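Local coordinates for inactive PncC family protein (Escherichia coli O157:H7, PDB 5KOL) that belongs to the CinA family but probably lacks the nicotinamide-nucleotide amidohydrolase activity known from that family, its own role remaining unknown, at residues Q11-D14 against T15-I18; R28-A31 against D32-R35; T38-S41 against C42-G45; C52-E55 against D56-K59. All coordinates share one frame; numbering follows the deposited sequence. Where two conformers were deposited one is given.

Contact 1 of 4, residues Q11-D14 against T15-I18; sequences QLAD and TDTI
The carboxylate of Asp16 turns back over the chain to meet the backbone of Ala13. Its OD1 accepts the N-H of Ala13 at 2.7 Å, in a nearly straight bond (164°) that arrives on the anti side of the carboxylate. Asp16 has its CG beside its own backbone N and anti to its carbonyl carbon (chi1 -58°), which sets the carboxylate where OD1 can face the N-H of Ala13. The N-H of Asp16 reaches Ala13 O at 2.8 Å. Ala13 is therefore held from both its N and its O by one residue. The backbone bond closes a type I beta turn from Ala13 to Asp16, in the loop that leads into helix 18-31; Asp16 is also the centre of an inverse gamma turn, and Thr17, at the N-cap position, uses its OG1 to bind Asn20 N. A water donates to Asp16 OD1 at 2.7 Å and more weakly to Gln11 O. On the apolar side, Leu12 CD2 passes Asp16 CB at 4.1 Å, the two side chains slanting across each other, while Leu12 also packs on Leu159 and Ala166 of helix 153-171. Elsewhere in the turn, Thr17 CG2 lies 3.4 Å from Asp14 O.

Contact 2 of 4, residues R28-A31 against D32-R35; sequences RLIA and DQLR
Arg28 and Asp32, one helical turn apart, form the ionic part of this contact. Arg28 NE donates to Asp32 OD2 at 2.8 Å in a salt bridge. The acceptor lies close to the guanidinium plane, at its edge, yet the carboxylate is met from above its own plane, and the two flat groups stand 80° apart. A bend at chi2 (57°) brings the arginine chain round to the aspartate, and its NH2 has a further partner in Leu172 O, which gives the guanidinium a second anchor besides Asp32.

The backbone bonds end the helix. Asp32 N binds Arg28 O at 3.0 Å, the last regular helical bond. Gln33, with positive phi, then leaves helical geometry; its N reaches Ile30 O at 3.1 Å, and Leu34 N returns to Leu29 O at 2.9 Å in an almost linear bond (174°). Gln33 and these last two bonds make up a Schellman motif.

Apolar packing accompanies the Leu34 bond: Leu29 CD2 lies 4.2 Å from Leu34 CB, the two side chains crossing at about a right angle. Leu29 also packs on Phe60 and Leu172. Leu34 touches the side chain of Asp109, and the chain runs on through Arg35, whose backbone pairs with Asp109 and Val110, into strand 36-40.

Contact 3 of 4, residues T38-S41 against C42-G45; sequences TAES and CTGG
Glu40, the last residue of strand 36-40, points its side chain at the loop that follows, and each atom from CB outward finds a neighbour there. CB lies 3.2 Å from Thr43 OG1. With chi1 at 49°, CG sits between the backbone N and the carbonyl carbon, and the chain then runs extended past CG, taking the carboxylate up to Gly45; CG itself is 3.8 Å from Gly45 N. CD packs 3.4 Å from Gly45 CA. At the tip, OE1 accepts the hydroxyl of Thr43 OG1 at 2.6 Å, on the anti side and near the carboxylate plane, and a weak bond from Gly45 N at 3.1 Å. The loop is a type I beta turn from Ser41 to Gly44, closed weakly by Gly44 N on Ser41 O at 3.0 Å, and it joins the central sheet to helix 46-52, with Gly45 at the N-cap position. OE1 also binds Leu47 N and OE2 binds Ala48 N, so four bonds grip the carboxylate. Gly44 has a positive phi, which favours glycine; at the angles of Gly45 a side chain would be pressed against the carbonyl O of Gly44. Ser41 OG turns elsewhere, to Lys73 NZ and Thr67 O.

Contact 4 of 4, residues C52-E55 against D56-K59; sequences CAAE and DTPK
Thr57 OG1 sits 2.8 Å from Ala54 O, within a type II beta turn from Ala54 to Thr57 that links helix 46-52 to strand 61-67. This is the tight side. The hydroxyl also lies 3.4 Å from Cys52 O and is hydrogen-bonded to Leu51 O, so carbonyls from the helix end and from the turn gather round it. The torsion of Thr57 (chi1 -53°) places OG1 beside its own backbone N and turns CG2 the other way, to pack 3.9 Å from Cys52 CA. Phe68 of the second subunit packs against both Cys52 and Thr57, and helix 18-31 meets the same loop through Thr22 on Ala54.

The other side is looser and largely exposed. Glu55 and Asp56 form the corner of the turn, Asp56 with positive phi, and their carboxylates stay apart: Glu55 OE1 is 4.8 Å from Asp56 OD2, a spacing of like charges that is probably eased by a nearby lysine. Past the corner the chain enters the 3-10 segment 57-59, where Lys59 N binds Asp56 O at 3.1 Å. The extended side chain of Lys59 runs alongside the turn, NZ meeting Asp56 OD1 at 3.1 Å from above the carboxylate plane.

Of the four, only contact 3 is buried, its centre about 8 Å from the centre of the chain; the centres of the other three, all surface contacts, lie 16 to 18 Å out. Contacts 1 and 2 concern the two ends of helix 18-31, contact 3 the start of helix 46-52 and contact 4 the loop after that helix. Contacts 1 and 3 both use a carboxylate on backbone N-H groups, with a water added at the surface and a hydroxyl in the interior, whereas contacts 2 and 4 carry charge pairs. Contacts 2 and 4 touch each other, Arg35 NH2 lying 3.2 Å from Pro58 O, probably hydrogen-bonded, and Ile30 CD1 packing on Lys59 CB.

Contact 1 of 4, residues Q11-D14 against T15-I18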
ATOM      1  N   GLN A  11      10.968  -7.084 -22.006  1.00 39.20           N
ATOM      2  CA  GLN A  11      12.059  -6.117 -21.973  0.63 40.82           C
ATOM      3  C   GLN A  11      11.436  -4.726 -21.981  1.00 42.42           C
ATOM      4  O   GLN A  11      10.865  -4.305 -22.992  1.00 44.94           O
ATOM      5  CB  GLN A  11      12.999  -6.311 -23.165  0.63 45.59           C
ATOM      6  CG  GLN A  11      13.494  -7.743 -23.368  0.63 47.07           C
ATOM      7  CD  GLN A  11      14.664  -8.121 -22.465  0.63 55.26           C
ATOM      8  OE1 GLN A  11      14.478  -8.503 -21.303  0.63 55.08           O
ATOM      9  NE2 GLN A  11      15.878  -8.030 -23.002  0.63 56.92           N
ATOM     10  N   LEU A  12      11.524  -4.020 -20.856  1.00 35.43           N
ATOM     11  CA  LEU A  12      10.841  -2.739 -20.729  0.66 35.85           C
ATOM     12  C   LEU A  12      11.340  -1.744 -21.773  1.00 37.99           C
ATOM     13  O   LEU A  12      12.549  -1.574 -21.966  1.00 37.53           O
ATOM     14  CB  LEU A  12      11.044  -2.172 -19.331  0.66 33.51           C
ATOM     15  CG  LEU A  12      10.333  -2.884 -18.175  0.66 32.11           C
ATOM     16  CD1 LEU A  12      10.896  -2.383 -16.857  0.66 28.68           C
ATOM     17  CD2 LEU A  12       8.818  -2.654 -18.239  0.66 27.95           C
ATOM     18  N   ALA A  13      10.405  -1.082 -22.430  1.00 37.22           N
ATOM     19  CA  ALA A  13      10.685  -0.027 -23.396  1.00 33.80           C
ATOM     20  C   ALA A  13      10.237   1.308 -22.811  1.00 36.08           C
ATOM     21  O   ALA A  13       9.407   1.360 -21.895  1.00 32.21           O
ATOM     22  CB  ALA A  13       9.963  -0.300 -24.718  1.00 38.03           C
ATOM     23  N   ASP A  14      10.773   2.401 -23.357  1.00 33.57           N
ATOM     24  CA  ASP A  14      10.357   3.711 -22.858  1.00 31.68           C
ATOM     25  C   ASP A  14       8.863   3.953 -23.032  1.00 25.71           C
ATOM     26  O   ASP A  14       8.290   4.782 -22.311  1.00 32.11           O
ATOM     27  CB  ASP A  14      11.159   4.823 -23.536  1.00 37.32           C
ATOM     28  CG  ASP A  14      12.662   4.606 -23.423  1.00 50.97           C
ATOM     29  OD1 ASP A  14      13.412   5.185 -24.236  1.00 46.86           O
ATOM     30  OD2 ASP A  14      13.090   3.861 -22.512  1.00 46.72           O
ATOM     31  N   THR A  15       8.213   3.267 -23.973  1.00 31.22           N
ATOM     32  CA  THR A  15       6.762   3.390 -24.093  1.00 30.43           C
ATOM     33  C   THR A  15       6.024   2.655 -22.980  1.00 31.36           C
ATOM     34  O   THR A  15       4.832   2.907 -22.777  1.00 27.86           O
ATOM     35  CB  THR A  15       6.272   2.864 -25.458  1.00 35.24           C
ATOM     36  OG1 THR A  15       6.829   1.569 -25.702  1.00 37.18           O
ATOM     37  CG2 THR A  15       6.663   3.811 -26.601  1.00 33.15           C
ATOM     38  N   ASP A  16       6.700   1.761 -22.252  1.00 27.42           N
ATOM     39  CA  ASP A  16       6.100   1.083 -21.099  1.00 34.33           C
ATOM     40  C   ASP A  16       6.163   1.965 -19.847  1.00 29.26           C
ATOM     41  O   ASP A  16       6.764   1.619 -18.831  1.00 29.62           O
ATOM     42  CB  ASP A  16       6.772  -0.262 -20.835  1.00 26.21           C
ATOM     43  CG  ASP A  16       6.701  -1.194 -22.020  1.00 34.01           C
ATOM     44  OD1 ASP A  16       7.748  -1.740 -22.419  1.00 39.02           O
ATOM     45  OD2 ASP A  16       5.605  -1.331 -22.606  1.00 32.11           O
ATOM     46  N   THR A  17       5.525   3.131 -19.934  1.00 29.36           N
ATOM     47  CA  THR A  17       5.389   3.982 -18.761  1.00 26.90           C
ATOM     48  C   THR A  17       4.337   3.403 -17.810  1.00 28.71           C
ATOM     49  O   THR A  17       3.493   2.606 -18.203  1.00 25.17           O
ATOM     50  CB  THR A  17       4.994   5.407 -19.170  1.00 29.95           C
ATOM     51  OG1 THR A  17       3.707   5.379 -19.807  1.00 29.33           O
ATOM     52  CG2 THR A  17       6.008   5.985 -20.163  1.00 30.31           C
ATOM     53  N   ILE A  18       4.384   3.829 -16.541  1.00 27.42           N
ATOM     54  CA  ILE A  18       3.314   3.450 -15.615  1.00 28.32           C
ATOM     55  C   ILE A  18       1.956   3.802 -16.206  1.00 29.85           C
ATOM     56  O   ILE A  18       1.004   3.023 -16.133  1.00 25.82           O
ATOM     57  CB  ILE A  18       3.510   4.128 -14.245  1.00 31.50           C
ATOM     58  CG1 ILE A  18       4.743   3.564 -13.554  1.00 31.16           C
ATOM     59  CG2 ILE A  18       2.265   3.953 -13.383  1.00 30.82           C
ATOM     60  CD1 ILE A  18       4.614   2.105 -13.302  1.00 35.61           C
TER
HETATM   61  O   HOH W   1       7.801  -3.557 -24.431  1.00 40.76           O

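Contact 2 of 4, residues R28-A31 against D32-R35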
ATOM      1  N   ARG A  28      -8.198  -4.064 -19.975  1.00 29.26           N
ATOM      2  CA  ARG A  28      -8.204  -5.508 -20.187  1.00 31.30           C
ATOM      3  C   ARG A  28      -8.945  -6.234 -19.067  1.00 40.98           C
ATOM      4  O   ARG A  28      -9.773  -7.127 -19.324  1.00 35.83           O
ATOM      5  CB  ARG A  28      -6.769  -6.013 -20.291  1.00 34.36           C
ATOM      6  CG  ARG A  28      -6.684  -7.502 -20.378  1.00 43.66           C
ATOM      7  CD  ARG A  28      -7.489  -8.033 -21.562  1.00 52.39           C
ATOM      8  NE  ARG A  28      -7.529  -9.486 -21.499  1.00 57.56           N
ATOM      9  CZ  ARG A  28      -6.595 -10.268 -22.020  1.00 59.49           C
ATOM     10  NH1 ARG A  28      -5.560  -9.728 -22.664  1.00 54.01           N
ATOM     11  NH2 ARG A  28      -6.696 -11.587 -21.895  1.00 57.60           N
ATOM     12  N   LEU A  29      -8.645  -5.883 -17.815  1.00 31.70           N
ATOM     13  CA  LEU A  29      -9.283  -6.576 -16.700  1.00 31.79           C
ATOM     14  C   LEU A  29     -10.754  -6.200 -16.579  1.00 30.80           C
ATOM     15  O   LEU A  29     -11.580  -7.050 -16.222  1.00 39.73           O
ATOM     16  CB  LEU A  29      -8.551  -6.295 -15.391  1.00 29.01           C
ATOM     17  CG  LEU A  29      -7.063  -6.644 -15.320  1.00 27.53           C
ATOM     18  CD1 LEU A  29      -6.398  -5.959 -14.128  1.00 28.16           C
ATOM     19  CD2 LEU A  29      -6.888  -8.147 -15.261  1.00 27.76           C
ATOM     20  N   ILE A  30     -11.100  -4.941 -16.865  1.00 32.57           N
ATOM     21  CA  ILE A  30     -12.505  -4.547 -16.873  1.00 40.19           C
ATOM     22  C   ILE A  30     -13.265  -5.336 -17.930  1.00 44.55           C
ATOM     23  O   ILE A  30     -14.376  -5.824 -17.689  1.00 45.68           O
ATOM     24  CB  ILE A  30     -12.639  -3.028 -17.097  1.00 41.94           C
ATOM     25  CG1 ILE A  30     -12.054  -2.254 -15.924  1.00 38.75           C
ATOM     26  CG2 ILE A  30     -14.104  -2.632 -17.295  1.00 40.26           C
ATOM     27  CD1 ILE A  30     -12.124  -0.754 -16.105  1.00 37.39           C
ATOM     28  N   ALA A  31     -12.670  -5.485 -19.114  1.00 40.24           N
ATOM     29  CA  ALA A  31     -13.317  -6.231 -20.179  1.00 43.77           C
ATOM     30  C   ALA A  31     -13.518  -7.684 -19.774  1.00 49.33           C
ATOM     31  O   ALA A  31     -14.558  -8.286 -20.074  1.00 48.65           O
ATOM     32  CB  ALA A  31     -12.489  -6.130 -21.459  1.00 41.00           C
ATOM     33  N   ASP A  32     -12.538  -8.257 -19.081  1.00 42.51           N
ATOM     34  CA  ASP A  32     -12.618  -9.639 -18.632  1.00 39.15           C
ATOM     35  C   ASP A  32     -13.398  -9.792 -17.335  1.00 44.34           C
ATOM     36  O   ASP A  32     -13.538 -10.920 -16.850  1.00 40.88           O
ATOM     37  CB  ASP A  32     -11.212 -10.214 -18.451  1.00 41.86           C
ATOM     38  CG  ASP A  32     -10.477 -10.387 -19.767  1.00 48.95           C
ATOM     39  OD1 ASP A  32     -11.105 -10.212 -20.835  1.00 50.06           O
ATOM     40  OD2 ASP A  32      -9.270 -10.708 -19.734  1.00 50.67           O
ATOM     41  N   GLN A  33     -13.902  -8.699 -16.767  1.00 38.20           N
ATOM     42  CA  GLN A  33     -14.597  -8.731 -15.480  1.00 48.55           C
ATOM     43  C   GLN A  33     -13.772  -9.464 -14.419  1.00 44.59           C
ATOM     44  O   GLN A  33     -14.271 -10.308 -13.668  1.00 40.97           O
ATOM     45  CB  GLN A  33     -15.992  -9.348 -15.639  1.00 51.14           C
ATOM     46  CG  GLN A  33     -17.012  -8.333 -16.118  1.00 57.94           C
ATOM     47  CD  GLN A  33     -16.964  -7.049 -15.290  1.00 63.94           C
ATOM     48  OE1 GLN A  33     -16.516  -6.000 -15.768  1.00 57.90           O
ATOM     49  NE2 GLN A  33     -17.417  -7.132 -14.041  1.00 62.28           N
ATOM     50  N   LEU A  34     -12.485  -9.139 -14.371  1.00 37.62           N
ATOM     51  CA  LEU A  34     -11.558  -9.709 -13.400  1.00 39.33           C
ATOM     52  C   LEU A  34     -11.164  -8.658 -12.370  1.00 37.24           C
ATOM     53  O   LEU A  34     -11.049  -7.470 -12.694  1.00 32.35           O
ATOM     54  CB  LEU A  34     -10.307 -10.257 -14.093  1.00 34.73           C
ATOM     55  CG  LEU A  34     -10.483 -11.420 -15.067  1.00 43.37           C
ATOM     56  CD1 LEU A  34      -9.161 -11.718 -15.749  1.00 38.03           C
ATOM     57  CD2 LEU A  34     -11.019 -12.666 -14.357  1.00 45.10           C
ATOM     58  N   ARG A  35     -10.962  -9.096 -11.125  1.00 40.65           N
ATOM     59  CA  ARG A  35     -10.599  -8.209 -10.029  1.00 29.68           C
ATOM     60  C   ARG A  35      -9.161  -8.479  -9.581  1.00 30.17           C
ATOM     61  O   ARG A  35      -8.785  -9.625  -9.322  1.00 31.50           O
ATOM     62  CB  ARG A  35     -11.569  -8.355  -8.850  1.00 37.07           C
ATOM     63  CG  ARG A  35     -11.262  -7.381  -7.728  1.00 46.16           C
ATOM     64  CD  ARG A  35     -12.527  -6.763  -7.108  1.00 49.80           C
ATOM     65  NE  ARG A  35     -13.348  -6.094  -8.113  1.00 48.79           N
ATOM     66  CZ  ARG A  35     -13.524  -4.774  -8.198  1.00 45.28           C
ATOM     67  NH1 ARG A  35     -12.932  -3.945  -7.343  1.00 42.66           N
ATOM     68  NH2 ARG A  35     -14.297  -4.268  -9.153  1.00 45.11           N
TER

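Contact 3 of 4, residues T38-S41 against C42-G45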
ATOM      1  N   THR A  38      -2.912  -6.818  -5.083  1.00 21.54           N
ATOM      2  CA  THR A  38      -1.455  -6.706  -5.115  1.00 21.54           C
ATOM      3  C   THR A  38      -0.877  -6.910  -3.722  1.00 26.06           C
ATOM      4  O   THR A  38      -1.526  -6.617  -2.715  1.00 25.98           O
ATOM      5  CB  THR A  38      -0.993  -5.338  -5.641  1.00 24.39           C
ATOM      6  OG1 THR A  38      -1.501  -4.300  -4.781  1.00 24.13           O
ATOM      7  CG2 THR A  38      -1.520  -5.128  -7.057  1.00 25.86           C
ATOM      8  N   ALA A  39       0.358  -7.408  -3.685  1.00 24.85           N
ATOM      9  CA  ALA A  39       1.115  -7.609  -2.460  1.00 27.91           C
ATOM     10  C   ALA A  39       2.538  -7.155  -2.734  1.00 27.07           C
ATOM     11  O   ALA A  39       3.143  -7.598  -3.711  1.00 24.50           O
ATOM     12  CB  ALA A  39       1.092  -9.092  -2.019  1.00 21.88           C
ATOM     13  N   GLU A  40       3.087  -6.275  -1.900  1.00 21.78           N
ATOM     14  CA  GLU A  40       4.439  -5.815  -2.191  1.00 22.36           C
ATOM     15  C   GLU A  40       5.223  -5.620  -0.909  1.00 22.75           C
ATOM     16  O   GLU A  40       4.658  -5.431   0.168  1.00 24.45           O
ATOM     17  CB  GLU A  40       4.442  -4.519  -3.023  1.00 27.95           C
ATOM     18  CG  GLU A  40       3.536  -3.459  -2.483  1.00 30.09           C
ATOM     19  CD  GLU A  40       3.334  -2.303  -3.447  1.00 25.32           C
ATOM     20  OE1 GLU A  40       4.336  -1.790  -3.993  1.00 24.81           O
ATOM     21  OE2 GLU A  40       2.173  -1.879  -3.603  1.00 23.22           O
ATOM     22  N   SER A  41       6.539  -5.698  -1.043  1.00 24.63           N
ATOM     23  CA  SER A  41       7.423  -5.439   0.082  1.00 25.85           C
ATOM     24  C   SER A  41       8.345  -4.243  -0.182  1.00 26.72           C
ATOM     25  O   SER A  41       8.077  -3.119   0.277  1.00 24.78           O
ATOM     26  CB  SER A  41       8.229  -6.704   0.373  1.00 29.38           C
ATOM     27  OG  SER A  41       8.854  -6.623   1.637  1.00 30.84           O
ATOM     28  N   CYS A  42       9.444  -4.481  -0.908  1.00 24.57           N
ATOM     29  CA  CYS A  42      10.445  -3.441  -1.133  1.00 32.27           C
ATOM     30  C   CYS A  42       9.875  -2.233  -1.880  1.00 34.55           C
ATOM     31  O   CYS A  42      10.327  -1.106  -1.648  1.00 26.90           O
ATOM     32  CB  CYS A  42      11.650  -4.003  -1.901  1.00 28.29           C
ATOM     33  SG  CYS A  42      11.262  -4.764  -3.547  1.00 34.54           S
ATOM     34  N   THR A  43       8.892  -2.431  -2.769  1.00 22.30           N
ATOM     35  CA  THR A  43       8.344  -1.285  -3.505  1.00 25.86           C
ATOM     36  C   THR A  43       7.406  -0.426  -2.657  1.00 28.98           C
ATOM     37  O   THR A  43       7.026   0.671  -3.095  1.00 23.77           O
ATOM     38  CB  THR A  43       7.624  -1.748  -4.783  1.00 26.39           C
ATOM     39  OG1 THR A  43       6.682  -2.792  -4.484  1.00 24.59           O
ATOM     40  CG2 THR A  43       8.625  -2.270  -5.813  1.00 23.47           C
ATOM     41  N   GLY A  44       7.027  -0.890  -1.460  1.00 27.98           N
ATOM     42  CA  GLY A  44       6.529  -0.031  -0.394  1.00 26.59           C
ATOM     43  C   GLY A  44       5.112   0.484  -0.534  1.00 31.27           C
ATOM     44  O   GLY A  44       4.660   1.229   0.339  1.00 28.31           O
ATOM     45  N   GLY A  45       4.374   0.084  -1.561  1.00 20.81           N
ATOM     46  CA  GLY A  45       3.100   0.711  -1.861  1.00 20.81           C
ATOM     47  C   GLY A  45       3.079   1.446  -3.183  1.00 22.17           C
ATOM     48  O   GLY A  45       2.017   1.951  -3.586  1.00 23.98           O
TER

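Contact 4 of 4, residues C52-E55 against D56-K59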
ATOM      1  N   CYS A  52      -3.866   2.851  -8.255  1.00 26.68           N
ATOM      2  CA  CYS A  52      -4.867   3.786  -7.762  1.00 31.59           C
ATOM      3  C   CYS A  52      -4.893   5.068  -8.572  1.00 32.13           C
ATOM      4  O   CYS A  52      -5.895   5.789  -8.528  1.00 35.85           O
ATOM      5  CB  CYS A  52      -4.622   4.100  -6.285  1.00 22.73           C
ATOM      6  SG  CYS A  52      -5.061   2.697  -5.199  1.00 29.20           S
ATOM      7  N   ALA A  53      -3.809   5.385  -9.277  1.00 32.26           N
ATOM      8  CA  ALA A  53      -3.776   6.543 -10.157  1.00 31.77           C
ATOM      9  C   ALA A  53      -4.310   6.225 -11.547  1.00 37.62           C
ATOM     10  O   ALA A  53      -4.475   7.139 -12.360  1.00 33.99           O
ATOM     11  CB  ALA A  53      -2.355   7.088 -10.274  1.00 29.39           C
ATOM     12  N   ALA A  54      -4.586   4.958 -11.827  1.00 37.64           N
ATOM     13  CA  ALA A  54      -5.159   4.607 -13.110  1.00 40.02           C
ATOM     14  C   ALA A  54      -6.607   5.080 -13.205  1.00 42.01           C
ATOM     15  O   ALA A  54      -7.276   5.383 -12.212  1.00 44.66           O
ATOM     16  CB  ALA A  54      -5.081   3.098 -13.348  1.00 36.47           C
ATOM     17  N   GLU A  55      -7.084   5.057 -14.433  1.00 42.27           N
ATOM     18  CA  GLU A  55      -8.441   5.417 -14.736  1.00 47.77           C
ATOM     19  C   GLU A  55      -9.365   4.302 -14.345  1.00 39.19           C
ATOM     20  O   GLU A  55      -9.055   3.170 -14.574  1.00 39.47           O
ATOM     21  CB  GLU A  55      -8.615   5.607 -16.237  1.00 61.35           C
ATOM     22  CG  GLU A  55      -7.818   6.723 -16.848  1.00 79.26           C
ATOM     23  CD  GLU A  55      -8.301   8.084 -16.417  1.00 91.45           C
ATOM     24  OE1 GLU A  55      -9.514   8.328 -16.528  1.00 91.21           O
ATOM     25  OE2 GLU A  55      -7.461   8.889 -15.966  1.00 99.91           O
ATOM     26  N   ASP A  56     -10.498   4.638 -13.757  1.00 35.66           N
ATOM     27  CA  ASP A  56     -11.517   3.641 -13.415  1.00 42.48           C
ATOM     28  C   ASP A  56     -10.950   2.507 -12.556  1.00 41.90           C
ATOM     29  O   ASP A  56     -11.366   1.350 -12.671  1.00 35.85           O
ATOM     30  CB  ASP A  56     -12.179   3.091 -14.676  1.00 50.51           C
ATOM     31  CG  ASP A  56     -13.087   4.113 -15.348  1.00 60.24           C
ATOM     32  OD1 ASP A  56     -13.946   3.716 -16.164  1.00 66.47           O
ATOM     33  OD2 ASP A  56     -12.940   5.320 -15.054  1.00 55.32           O
ATOM     34  N   THR A  57     -10.002   2.851 -11.674  1.00 36.32           N
ATOM     35  CA  THR A  57      -9.509   1.919 -10.651  1.00 33.67           C
ATOM     36  C   THR A  57     -10.603   1.102  -9.967  1.00 32.51           C
ATOM     37  O   THR A  57     -10.445  -0.120  -9.873  1.00 30.74           O
ATOM     38  CB  THR A  57      -8.710   2.665  -9.569  1.00 34.16           C
ATOM     39  OG1 THR A  57      -7.675   3.455 -10.178  1.00 28.89           O
ATOM     40  CG2 THR A  57      -8.073   1.663  -8.597  1.00 35.67           C
ATOM     41  N   PRO A  58     -11.709   1.685  -9.479  1.00 39.75           N
ATOM     42  CA  PRO A  58     -12.650   0.882  -8.682  1.00 35.43           C
ATOM     43  C   PRO A  58     -13.330  -0.209  -9.469  1.00 41.15           C
ATOM     44  O   PRO A  58     -13.898  -1.116  -8.854  1.00 41.43           O
ATOM     45  CB  PRO A  58     -13.671   1.919  -8.188  1.00 40.70           C
ATOM     46  CG  PRO A  58     -13.023   3.229  -8.382  1.00 47.12           C
ATOM     47  CD  PRO A  58     -12.193   3.066  -9.610  1.00 37.59           C
ATOM     48  N   LYS A  59     -13.296  -0.150 -10.800  1.00 37.31           N
ATOM     49  CA  LYS A  59     -13.896  -1.185 -11.620  1.00 37.12           C
ATOM     50  C   LYS A  59     -13.042  -2.442 -11.707  1.00 37.71           C
ATOM     51  O   LYS A  59     -13.516  -3.447 -12.243  1.00 38.82           O
ATOM     52  CB  LYS A  59     -14.176  -0.643 -13.026  1.00 39.08           C
ATOM     53  CG  LYS A  59     -15.319   0.366 -13.057  1.00 40.29           C
ATOM     54  CD  LYS A  59     -15.524   0.940 -14.450  1.00 54.71           C
ATOM     55  CE  LYS A  59     -16.712   1.893 -14.467  1.00 60.58           C
ATOM     56  NZ  LYS A  59     -16.797   2.715 -15.720  1.00 68.70           N
TER